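Local coordinates for tryptophan--tRNA ligase (Aeropyrum pernix, PDB 3A04), which catalyses the ATP-dependent attachment of L-tryptophan to tRNA(Trp), releasing AMP and diphosphate, as a class I aminoacyl-tRNA synthetase, at residues 35-41 / 62-66; 51-57 / 242-247; 276-282 / 338-342. All coordinates share one frame; numbering follows the deposited sequence.

Contact 1. Residues 35-41 / 62-66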
# COMPACT_ATOMS: atom_id res chain seq x y z
N LEU A 35 8.99 -34.44 -16.56
CA LEU A 35 9.78 -33.57 -15.67
C LEU A 35 9.60 -33.95 -14.21
O LEU A 35 10.55 -33.93 -13.39
CB LEU A 35 9.47 -32.06 -15.93
CG LEU A 35 10.34 -31.53 -17.08
CD1 LEU A 35 9.78 -30.26 -17.68
CD2 LEU A 35 11.87 -31.43 -16.71
N LEU A 36 8.36 -34.29 -13.88
CA LEU A 36 8.05 -34.72 -12.51
C LEU A 36 8.92 -35.92 -12.10
O LEU A 36 9.61 -35.89 -11.11
CB LEU A 36 6.55 -35.04 -12.46
CG LEU A 36 5.65 -34.76 -11.28
CD1 LEU A 36 5.84 -33.44 -10.60
CD2 LEU A 36 4.19 -34.89 -11.76
N ARG A 37 8.95 -36.96 -12.92
CA ARG A 37 9.99 -38.03 -12.78
C ARG A 37 11.46 -37.58 -12.60
O ARG A 37 12.14 -37.99 -11.66
CB ARG A 37 9.95 -38.93 -13.99
CG ARG A 37 8.66 -39.75 -14.18
CD ARG A 37 8.88 -40.89 -15.23
NE ARG A 37 10.15 -41.61 -15.03
CZ ARG A 37 10.32 -42.66 -14.22
NH1 ARG A 37 9.30 -43.14 -13.49
NH2 ARG A 37 11.52 -43.25 -14.13
N LYS A 38 11.94 -36.74 -13.51
CA LYS A 38 13.34 -36.34 -13.46
C LYS A 38 13.59 -35.62 -12.15
O LYS A 38 14.66 -35.77 -11.55
CB LYS A 38 13.74 -35.49 -14.68
CG LYS A 38 13.63 -36.26 -16.05
CD LYS A 38 13.65 -35.28 -17.25
CE LYS A 38 13.03 -35.84 -18.54
NZ LYS A 38 12.23 -34.76 -19.27
N ALA A 39 12.57 -34.87 -11.66
CA ALA A 39 12.70 -34.25 -10.33
C ALA A 39 12.56 -35.25 -9.13
O ALA A 39 12.65 -34.84 -7.95
CB ALA A 39 11.78 -32.99 -10.18
N GLY A 40 12.41 -36.55 -9.42
CA GLY A 40 12.34 -37.54 -8.35
C GLY A 40 10.99 -37.53 -7.60
O GLY A 40 10.96 -37.81 -6.44
N MET A 41 9.89 -37.25 -8.30
CA MET A 41 8.59 -37.01 -7.69
C MET A 41 7.62 -37.95 -8.39
O MET A 41 7.70 -38.08 -9.59
CB MET A 41 8.16 -35.53 -7.88
CG MET A 41 9.01 -34.53 -7.07
SD MET A 41 8.53 -32.80 -7.40
CE MET A 41 6.75 -32.79 -6.93
N LEU A 62 10.17 -27.38 -12.09
CA LEU A 62 10.65 -28.73 -11.88
C LEU A 62 12.10 -28.78 -12.46
O LEU A 62 12.99 -29.44 -11.87
CB LEU A 62 9.69 -29.71 -12.63
CG LEU A 62 8.34 -29.93 -11.86
CD1 LEU A 62 7.33 -30.79 -12.70
CD2 LEU A 62 8.53 -30.51 -10.44
N GLU A 63 12.32 -28.02 -13.54
CA GLU A 63 13.71 -27.94 -14.13
C GLU A 63 14.65 -27.34 -13.09
O GLU A 63 15.77 -27.90 -12.79
CB GLU A 63 13.73 -27.14 -15.46
CG GLU A 63 13.27 -28.00 -16.71
CD GLU A 63 12.81 -27.21 -17.96
OE1 GLU A 63 12.81 -25.95 -17.98
OE2 GLU A 63 12.42 -27.87 -18.97
N ALA A 64 14.23 -26.22 -12.50
CA ALA A 64 15.09 -25.68 -11.39
C ALA A 64 15.33 -26.67 -10.25
O ALA A 64 16.49 -26.87 -9.74
CB ALA A 64 14.46 -24.39 -10.84
N LYS A 65 14.22 -27.31 -9.81
CA LYS A 65 14.37 -28.27 -8.75
C LYS A 65 15.35 -29.42 -9.08
O LYS A 65 16.12 -29.86 -8.18
CB LYS A 65 13.02 -28.89 -8.41
CG LYS A 65 13.00 -29.63 -7.11
CD LYS A 65 11.58 -30.19 -6.90
CE LYS A 65 11.39 -30.50 -5.43
NZ LYS A 65 12.34 -31.57 -4.91
N ALA A 66 15.22 -29.98 -10.27
CA ALA A 66 16.13 -31.08 -10.68
C ALA A 66 17.63 -30.66 -10.72
O ALA A 66 18.49 -31.48 -10.48
CB ALA A 66 15.68 -31.72 -12.02

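Contact 2. Residues 51-57 / 242-247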
# COMPACT_ATOMS: atom_id res chain seq x y z
N ILE A 51 -7.77 -34.24 -11.15
CA ILE A 51 -8.40 -33.10 -10.44
C ILE A 51 -7.44 -31.89 -10.59
O ILE A 51 -7.86 -30.76 -10.78
CB ILE A 51 -8.59 -33.44 -8.94
CG1 ILE A 51 -9.73 -34.50 -8.86
CG2 ILE A 51 -8.92 -32.11 -8.08
CD1 ILE A 51 -9.83 -35.27 -7.51
N ILE A 52 -6.16 -32.15 -10.48
CA ILE A 52 -5.17 -31.17 -10.96
C ILE A 52 -5.00 -31.37 -12.46
O ILE A 52 -4.33 -32.29 -12.89
CB ILE A 52 -3.89 -31.37 -10.21
CG1 ILE A 52 -4.16 -31.05 -8.70
CG2 ILE A 52 -2.82 -30.34 -10.68
CD1 ILE A 52 -2.94 -31.39 -7.93
N PHE A 53 -5.65 -30.54 -13.25
CA PHE A 53 -5.78 -30.84 -14.69
C PHE A 53 -4.86 -29.97 -15.61
O PHE A 53 -4.67 -30.29 -16.81
CB PHE A 53 -7.20 -30.61 -15.12
CG PHE A 53 -7.66 -29.19 -15.03
CD1 PHE A 53 -7.44 -28.29 -16.10
CD2 PHE A 53 -8.32 -28.74 -13.89
CE1 PHE A 53 -7.90 -26.96 -16.01
CE2 PHE A 53 -8.78 -27.47 -13.80
CZ PHE A 53 -8.58 -26.55 -14.86
N GLY A 54 -4.30 -28.88 -15.03
CA GLY A 54 -3.60 -27.89 -15.85
C GLY A 54 -2.36 -27.36 -15.17
O GLY A 54 -2.19 -27.53 -13.92
N HIS A 55 -1.47 -26.73 -15.96
CA HIS A 55 -0.33 -26.00 -15.35
C HIS A 55 0.06 -24.87 -16.31
O HIS A 55 -0.28 -24.90 -17.51
CB HIS A 55 0.89 -26.90 -15.12
CG HIS A 55 1.76 -27.03 -16.34
ND1 HIS A 55 2.90 -26.28 -16.53
CD2 HIS A 55 1.62 -27.81 -17.45
CE1 HIS A 55 3.44 -26.59 -17.70
NE2 HIS A 55 2.67 -27.51 -18.29
N ARG A 56 0.75 -23.87 -15.77
CA ARG A 56 1.45 -22.91 -16.64
C ARG A 56 2.83 -22.72 -16.04
O ARG A 56 2.95 -22.34 -14.86
CB ARG A 56 0.68 -21.61 -16.76
CG ARG A 56 1.42 -20.56 -17.71
CD ARG A 56 0.51 -19.39 -17.95
NE ARG A 56 0.11 -18.71 -16.69
CZ ARG A 56 -1.10 -18.22 -16.46
NH1 ARG A 56 -2.03 -18.25 -17.41
NH2 ARG A 56 -1.39 -17.66 -15.28
N ASP A 57 3.88 -23.08 -16.80
CA ASP A 57 5.28 -22.88 -16.39
C ASP A 57 5.76 -23.77 -15.25
O ASP A 57 6.87 -23.58 -14.73
CB ASP A 57 5.53 -21.37 -16.06
CG ASP A 57 5.56 -20.45 -17.34
OD1 ASP A 57 5.58 -21.01 -18.48
OD2 ASP A 57 5.57 -19.20 -17.18
N ALA A 242 4.73 -19.61 -11.81
CA ALA A 242 4.06 -20.82 -12.35
C ALA A 242 2.77 -21.10 -11.58
O ALA A 242 2.54 -20.51 -10.54
CB ALA A 242 5.02 -22.02 -12.28
N SER A 243 1.91 -21.97 -12.12
CA SER A 243 0.67 -22.30 -11.53
C SER A 243 0.26 -23.73 -11.84
O SER A 243 0.69 -24.33 -12.87
CB SER A 243 -0.41 -21.30 -11.98
OG SER A 243 -0.37 -21.05 -13.39
N THR A 244 -0.56 -24.32 -10.97
CA THR A 244 -1.20 -25.62 -11.29
C THR A 244 -2.66 -25.30 -11.12
O THR A 244 -2.97 -24.35 -10.37
CB THR A 244 -0.81 -26.79 -10.39
OG1 THR A 244 -1.03 -26.44 -9.00
CG2 THR A 244 0.71 -27.17 -10.53
N TYR A 245 -3.54 -26.06 -11.79
CA TYR A 245 -4.97 -25.70 -11.89
C TYR A 245 -5.80 -26.88 -11.46
O TYR A 245 -5.56 -28.00 -11.95
CB TYR A 245 -5.44 -25.25 -13.30
CG TYR A 245 -4.78 -23.99 -13.68
CD1 TYR A 245 -3.53 -24.01 -14.30
CD2 TYR A 245 -5.38 -22.75 -13.39
CE1 TYR A 245 -2.84 -22.83 -14.63
CE2 TYR A 245 -4.69 -21.55 -13.73
CZ TYR A 245 -3.46 -21.62 -14.38
OH TYR A 245 -2.74 -20.48 -14.67
N HIS A 246 -6.69 -26.65 -10.49
CA HIS A 246 -7.51 -27.74 -10.00
C HIS A 246 -8.98 -27.47 -10.34
O HIS A 246 -9.40 -26.33 -10.42
CB HIS A 246 -7.27 -28.01 -8.50
CG HIS A 246 -7.44 -26.79 -7.63
ND1 HIS A 246 -6.45 -26.32 -6.81
CD2 HIS A 246 -8.48 -25.95 -7.46
CE1 HIS A 246 -6.86 -25.24 -6.18
NE2 HIS A 246 -8.10 -25.00 -6.53
N LYS A 247 -9.78 -28.53 -10.53
CA LYS A 247 -11.24 -28.34 -10.66
C LYS A 247 -11.78 -28.13 -9.27
O LYS A 247 -11.37 -28.82 -8.37
CB LYS A 247 -11.90 -29.60 -11.22
CG LYS A 247 -11.18 -30.12 -12.50
CD LYS A 247 -11.43 -31.62 -12.70
CE LYS A 247 -12.53 -31.82 -13.73
NZ LYS A 247 -12.44 -33.23 -14.18
O HOH W 1 1.20 -18.98 -14.07

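Contact 3. Residues 276-282 / 338-342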
# COMPACT_ATOMS: atom_id res chain seq x y z
N ARG A 276 -22.16 -36.06 9.84
CA ARG A 276 -22.88 -37.20 9.25
C ARG A 276 -24.16 -36.71 8.65
O ARG A 276 -24.51 -37.09 7.56
CB ARG A 276 -23.17 -38.27 10.29
CG ARG A 276 -23.81 -39.53 9.73
CD ARG A 276 -23.63 -40.77 10.71
NE ARG A 276 -24.16 -42.00 10.07
CZ ARG A 276 -25.47 -42.27 9.98
NH1 ARG A 276 -26.35 -41.37 10.45
NH2 ARG A 276 -25.91 -43.42 9.45
N ASN A 277 -24.87 -35.86 9.36
CA ASN A 277 -26.12 -35.42 8.80
C ASN A 277 -25.96 -34.58 7.54
O ASN A 277 -26.73 -34.71 6.61
CB ASN A 277 -26.87 -34.60 9.84
CG ASN A 277 -27.46 -35.47 10.95
OD1 ASN A 277 -27.60 -36.69 10.79
ND2 ASN A 277 -27.75 -34.86 12.10
N LYS A 278 -24.96 -33.70 7.53
CA LYS A 278 -24.68 -32.98 6.29
C LYS A 278 -24.36 -33.94 5.18
O LYS A 278 -24.81 -33.75 4.02
CB LYS A 278 -23.47 -32.03 6.49
CG LYS A 278 -23.74 -30.93 7.45
CD LYS A 278 -22.50 -29.94 7.44
CE LYS A 278 -22.83 -28.67 8.23
NZ LYS A 278 -21.50 -27.94 8.44
N LEU A 279 -23.53 -34.94 5.46
CA LEU A 279 -23.24 -35.91 4.39
C LEU A 279 -24.51 -36.63 3.92
O LEU A 279 -24.72 -36.90 2.71
CB LEU A 279 -22.21 -36.97 4.88
CG LEU A 279 -21.62 -37.92 3.82
CD1 LEU A 279 -20.92 -37.14 2.71
CD2 LEU A 279 -20.49 -38.75 4.44
N PHE A 280 -25.36 -37.01 4.88
CA PHE A 280 -26.56 -37.77 4.49
C PHE A 280 -27.62 -36.95 3.73
O PHE A 280 -28.43 -37.49 2.97
CB PHE A 280 -27.18 -38.54 5.68
CG PHE A 280 -26.61 -39.95 5.79
CD1 PHE A 280 -25.36 -40.15 6.35
CD2 PHE A 280 -27.31 -41.04 5.31
CE1 PHE A 280 -24.78 -41.46 6.47
CE2 PHE A 280 -26.75 -42.37 5.42
CZ PHE A 280 -25.49 -42.55 6.01
N ARG A 281 -27.53 -35.65 3.88
CA ARG A 281 -28.35 -34.75 3.11
C ARG A 281 -27.80 -34.36 1.78
O ARG A 281 -28.47 -33.62 1.06
CB ARG A 281 -28.61 -33.49 3.95
CG ARG A 281 -29.64 -33.84 4.99
CD ARG A 281 -29.68 -32.82 6.08
NE ARG A 281 -30.40 -33.42 7.20
CZ ARG A 281 -30.31 -32.98 8.45
NH1 ARG A 281 -29.52 -31.94 8.73
NH2 ARG A 281 -30.99 -33.60 9.42
N ALA A 282 -26.57 -34.79 1.44
CA ALA A 282 -25.94 -34.39 0.15
C ALA A 282 -26.76 -34.81 -1.08
O ALA A 282 -27.32 -35.92 -1.12
CB ALA A 282 -24.52 -34.99 0.00
N LYS A 338 -23.59 -43.61 1.00
CA LYS A 338 -23.41 -42.57 1.99
C LYS A 338 -22.87 -43.10 3.27
O LYS A 338 -22.02 -42.46 3.85
CB LYS A 338 -24.73 -41.84 2.30
CG LYS A 338 -25.12 -40.92 1.10
CD LYS A 338 -26.52 -40.28 1.29
CE LYS A 338 -26.66 -39.01 0.34
NZ LYS A 338 -28.04 -38.43 0.41
N GLN A 339 -23.36 -44.26 3.76
CA GLN A 339 -22.78 -44.71 5.02
C GLN A 339 -21.31 -45.14 4.80
O GLN A 339 -20.48 -44.91 5.66
CB GLN A 339 -23.66 -45.83 5.69
CG GLN A 339 -23.01 -46.52 6.88
CD GLN A 339 -22.81 -45.68 8.12
OE1 GLN A 339 -23.32 -44.52 8.26
NE2 GLN A 339 -22.09 -46.26 9.06
N ILE A 340 -20.97 -45.74 3.65
CA ILE A 340 -19.56 -46.08 3.35
C ILE A 340 -18.64 -44.79 3.39
O ILE A 340 -17.56 -44.76 4.01
CB ILE A 340 -19.46 -46.78 1.96
CG1 ILE A 340 -19.91 -48.28 2.00
CG2 ILE A 340 -17.98 -46.85 1.41
CD1 ILE A 340 -20.18 -48.84 0.43
N ALA A 341 -19.11 -43.75 2.75
CA ALA A 341 -18.36 -42.47 2.72
C ALA A 341 -18.34 -41.93 4.15
O ALA A 341 -17.29 -41.47 4.60
CB ALA A 341 -19.07 -41.53 1.82
N TRP A 342 -19.46 -42.09 4.90
CA TRP A 342 -19.49 -41.57 6.27
C TRP A 342 -18.45 -42.22 7.13
O TRP A 342 -17.75 -41.52 7.90
CB TRP A 342 -20.91 -41.61 6.93
CG TRP A 342 -20.72 -41.45 8.39
CD1 TRP A 342 -20.84 -42.45 9.35
CD2 TRP A 342 -20.19 -40.29 9.08
NE1 TRP A 342 -20.48 -41.95 10.59
CE2 TRP A 342 -20.08 -40.64 10.46
CE3 TRP A 342 -19.85 -38.98 8.67
CZ2 TRP A 342 -19.62 -39.72 11.44
CZ3 TRP A 342 -19.40 -38.05 9.65
CH2 TRP A 342 -19.30 -38.44 11.03

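Contact 1. Residues 35-41 / 62-66
Leu-62 of helix 58-66 packs against Leu-36, Ala-39 and Met-41, and its two methyl branches divide the work. CD1 lies 3.7 Å from CD1 of Leu-36, the two leucines crossing obliquely, while CD2 sits 3.8 Å from SD of Met-41 and also faces CB of Ala-39. With CG placed beside the backbone N (chi1 -77°), the fork points at the last turn of helix 33-38. Leu-36 starts from a CB directed away from the partner helix, and only its CD1 branch returns to the contact. That last turn ends in a Schellman motif: Gly-40 leaves helical geometry with phi at 75°, and Met-41 N bonds back to Leu-36 O over 3.1 Å. The reversal brings Met-41 back toward helix 58-66, where its thioether is bent at chi3 and SD also meets CD of Lys-65 at 4.0 Å. The aliphatic part of Lys-65 thus serves the packing, whereas its NZ is hydrogen-bonded to Asn-100 O. An alanine in place of Leu-62 would probably leave the Leu-36 methyl and the Met-41 sulfur without their common partner and open a gap between the helices. Toward the more exposed side, CD2 of Leu-35 rests 3.7 Å from the CG stem of Glu-63 while its CD1 lies near OE2, an apolar methyl beside a carboxylate oxygen and not a hydrogen bond. Ala-39 and Ala-66 have the closest CA atoms, 4.7 Å apart.

Contact 2. Residues 51-57 / 242-247
The Phe-53 ring carries CB of Tyr-245 over one face, a CH-pi contact with CB 4.1 Å from the ring centroid and 24° off the normal; Lys-247 N lies in the ring plane at the edge. The Tyr-245 ring is met edge-on by the opposing backbone, with Gly-54 C, His-55 N and Arg-56 N near its plane. Its OH stands over one face of the Arg-56 guanidinium, whose plane is 81° from that of the ring. Although NH2 of Arg-56 is 3.2 Å from this OH, the angle is too poor for a hydrogen bond. Phe-53 reaches its position with CG between the backbone N and carbonyl carbon (chi1 65°), which brings the ring back across Tyr-245.

The register of strands 52-56 and 242-246 shifts by one at a classic beta bulge, where two residues, Phe-53 and Gly-54, stand opposite the single Tyr-245. Phe-53 N donates to Tyr-245 O at 2.9 Å, and Gly-54 N adds a weak bond to the same oxygen. Tyr-245 N returns a bond to Gly-54 O. A CB on Gly-54 would be tight against that of Tyr-245. Beyond the bulge, reciprocal bonds mark Arg-56 and Ser-243 as an antiparallel hydrogen-bonded pair, with Arg-56 N to Ser-243 O at 2.9 Å and Ser-243 N to Arg-56 O at 3.0 Å. The pairing joins strand 52-56 to the class I nucleotide-binding fold, where strand 210-215 lies beyond 242-246.

One water accepts from Arg-56 NE at 2.9 Å and is hydrogen-bonded to Ser-243 OG. Asp-219 forms a salt bridge with Arg-56 and a hydrogen bond with Tyr-245 OH, so its carboxylate probably offsets the buried guanidinium charge and helps fix both groups.

Contact 3. Residues 276-282 / 338-342
Arg-276 grips Gln-339 OE1 side-on, with NE at 3.2 Å and NH2 at 3.1 Å. OE1 lies near the guanidinium plane, but only NE approaches in the amide plane. In the second polar group, the extended chain of Lys-338 carries NZ to Phe-280 O at 2.8 Å and Ala-282 O at 3.0 Å, so that one ammonium group holds two carbonyl oxygens of segment 276-282.

The CH-pi contacts use the stems of the same basic residues. CD of Arg-276 lies 3.4 Å from the centroid of the five-membered ring of Trp-342, over its face, while the guanidinium stands almost perpendicular to the indole (89°). Likewise CB of Lys-338 covers a face of Phe-280, 3.9 Å from the centroid.

Apolar packing fills the middle. With CG anti to the backbone N (chi1 -170°), Leu-279 sends CD2 to within 3.8 Å of CB of Trp-342; Ala-341 borders the same methyl.

The segments 276-280 and 338-342 of helices 272-280 and 334-364 run roughly antiparallel, 145° between their directions, with axes 10.0 Å apart at closest approach. Helix 304-313 borders Ala-282, Lys-338 and Ala-341 beside the iron-sulfur cluster pocket, whereas Trp-342 also packs on Pro-272 and Ala-275.

Overall arrangement
Contact 2 is the buried member, centred about 11 Å from the chain centre; contacts 1 and 3, centred about 22 and 23 Å from it, are partly buried. Strand 52-56 of contact 2 leads directly into helix 58-66 of contact 1, and these contact centres lie about 16 Å apart. Contact 3 belongs to a separate all-helical region near the iron-sulfur cluster, its centre about 39 Å from that of contact 1 and 30 Å from that of contact 2. Chemistry follows place: contact 1 has no hydrogen bonds between its segments, contact 2 relies on backbone pairing, and contact 3 uses side-chain donors.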